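Local coordinates for protein xylan esterase 1 (Thermoanaerobacterium sp. 'JW/SL YS485', PDB 3FCY) that probably removes acetyl groups from xylan and from cephalosporin C as a carbohydrate esterase of family CE7 with an alpha/beta-hydrolase fold, and binds calcium, at residues A[229-234]-A[327-332]. Numbering follows the deposited sequence.
Sequences SEYPFL and HEPMRG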
# COMPACT_ATOMS: atom_id res chain seq x y z
N SER A 229 28.93 0.75 -15.18
CA SER A 229 28.14 1.43 -14.16
C SER A 229 26.65 1.25 -14.44
O SER A 229 26.10 1.84 -15.37
CB SER A 229 28.49 2.92 -14.14
OG SER A 229 27.83 3.59 -13.09
N GLU A 230 26.01 0.43 -13.62
CA GLU A 230 24.59 0.13 -13.76
C GLU A 230 23.73 1.02 -12.87
O GLU A 230 23.89 1.03 -11.65
CB GLU A 230 24.34 -1.34 -13.44
CG GLU A 230 25.09 -2.26 -14.39
CD GLU A 230 24.95 -3.73 -14.04
OE1 GLU A 230 23.80 -4.20 -13.90
OE2 GLU A 230 25.98 -4.41 -13.93
N TYR A 231 22.81 1.77 -13.50
CA TYR A 231 21.93 2.69 -12.78
C TYR A 231 22.61 3.25 -11.54
O TYR A 231 22.19 2.99 -10.41
CB TYR A 231 20.60 2.00 -12.42
CG TYR A 231 20.68 0.56 -11.93
CD1 TYR A 231 20.54 0.26 -10.57
CD2 TYR A 231 20.84 -0.49 -12.82
CE1 TYR A 231 20.54 -1.07 -10.12
CE2 TYR A 231 20.84 -1.82 -12.39
CZ TYR A 231 20.69 -2.10 -11.04
OH TYR A 231 20.68 -3.41 -10.61
N PRO A 232 23.68 4.03 -11.75
CA PRO A 232 24.46 4.65 -10.67
C PRO A 232 23.71 5.51 -9.66
O PRO A 232 22.81 6.27 -10.00
CB PRO A 232 25.53 5.43 -11.42
CG PRO A 232 24.85 5.80 -12.71
CD PRO A 232 24.14 4.52 -13.06
N PHE A 233 24.11 5.35 -8.41
CA PHE A 233 23.58 6.06 -7.25
C PHE A 233 24.68 7.08 -6.93
O PHE A 233 25.79 6.96 -7.43
CB PHE A 233 23.41 5.05 -6.11
CG PHE A 233 22.89 5.62 -4.82
CD1 PHE A 233 21.67 6.28 -4.76
CD2 PHE A 233 23.59 5.41 -3.63
CE1 PHE A 233 21.15 6.72 -3.54
CE2 PHE A 233 23.08 5.84 -2.41
CZ PHE A 233 21.85 6.50 -2.36
N LEU A 234 24.36 8.09 -6.11
CA LEU A 234 25.34 9.11 -5.71
C LEU A 234 25.64 10.13 -6.80
O LEU A 234 26.78 10.60 -6.93
CB LEU A 234 26.65 8.46 -5.26
CG LEU A 234 26.58 7.42 -4.14
CD1 LEU A 234 27.97 6.84 -3.92
CD2 LEU A 234 26.04 8.04 -2.86
N HIS A 327 14.84 0.20 -10.85
CA HIS A 327 16.10 0.01 -10.15
C HIS A 327 16.30 -1.49 -9.97
O HIS A 327 16.07 -2.04 -8.90
CB HIS A 327 16.03 0.68 -8.78
CG HIS A 327 17.36 1.03 -8.21
ND1 HIS A 327 18.16 2.01 -8.75
CD2 HIS A 327 18.03 0.55 -7.14
CE1 HIS A 327 19.27 2.12 -8.03
NE2 HIS A 327 19.21 1.24 -7.05
N GLU A 328 16.76 -2.15 -11.03
CA GLU A 328 16.90 -3.60 -10.99
C GLU A 328 17.78 -4.09 -12.14
O GLU A 328 18.02 -3.36 -13.09
CB GLU A 328 15.51 -4.21 -11.19
CG GLU A 328 14.95 -3.84 -12.56
CD GLU A 328 13.52 -4.27 -12.79
OE1 GLU A 328 13.21 -5.47 -12.57
OE2 GLU A 328 12.70 -3.42 -13.19
N PRO A 329 18.26 -5.34 -12.05
CA PRO A 329 19.11 -5.89 -13.11
C PRO A 329 18.29 -5.91 -14.41
O PRO A 329 17.12 -6.28 -14.40
CB PRO A 329 19.41 -7.30 -12.61
CG PRO A 329 19.39 -7.14 -11.12
CD PRO A 329 18.18 -6.26 -10.91
N MET A 330 18.90 -5.52 -15.52
CA MET A 330 18.20 -5.50 -16.79
C MET A 330 18.59 -6.68 -17.67
O MET A 330 19.77 -6.88 -17.98
CB MET A 330 18.47 -4.17 -17.50
CG MET A 330 17.76 -2.99 -16.82
SD MET A 330 18.75 -1.49 -16.69
CE MET A 330 18.16 -0.82 -15.11
N ARG A 331 17.60 -7.48 -18.06
CA ARG A 331 17.84 -8.67 -18.86
C ARG A 331 18.74 -8.43 -20.06
O ARG A 331 18.51 -7.53 -20.87
CB ARG A 331 16.51 -9.30 -19.31
CG ARG A 331 15.73 -9.99 -18.19
CD ARG A 331 14.47 -10.66 -18.72
NE ARG A 331 13.57 -11.10 -17.66
CZ ARG A 331 13.78 -12.15 -16.87
NH1 ARG A 331 14.88 -12.88 -17.01
NH2 ARG A 331 12.89 -12.47 -15.94
N GLY A 332 19.78 -9.25 -20.16
CA GLY A 332 20.72 -9.14 -21.25
C GLY A 332 21.92 -8.26 -20.97
O GLY A 332 22.99 -8.50 -21.53
O HOH W 1 21.44 -4.26 -15.40
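The predicted catalytic triad of this alpha/beta hydrolase takes its histidine from the loop between strand 317-322 and helix 333-342, and here that loop packs against Tyr231, just beyond the end of strand 226-230. Tyr231 turns the edge of its ring to a face of His327 in a T-shaped stack, with centroids 4.8 Å apart and planes at 70°. Between the two rings the nearest atoms are Tyr231 CD1 and His327 CE1, 3.4 Å apart. With chi1 at 41°, Tyr231 CG lies between its own backbone N and carbonyl carbon, an orientation that carries the ring in among residues 327-330. The backbone of Glu328 lies against the phenol: its N stands over one face, and its O comes within 3.3 Å of Tyr231 CE2. Farther out, Tyr231 OH meets the ring of Pro329 at CD, 3.8 Å away, a van der Waals contact. The bent Met330 chain brings its methyl CE obliquely to 3.5 Å from Tyr231 CD2. The segments share no direct hydrogen bond, but a water in the plane of the Tyr231 ring, at its edge, joins them, donating to Glu230 OE1 and accepting from Met330 N, each at 2.8 Å. Glu328 forms a salt bridge with Arg258 of a second subunit. An alanine in place of Tyr231 would probably leave the His327 face and the Met330 methyl without their aromatic neighbour, allowing the imidazole more room to tilt. The phenol edge lies against the imidazole face without a hydrogen bond between the two rings, so the orientation of His327 probably depends on this packing as well as on the bonds from ND1 to Asp298 and from NE2 to the predicted nucleophile Ser208.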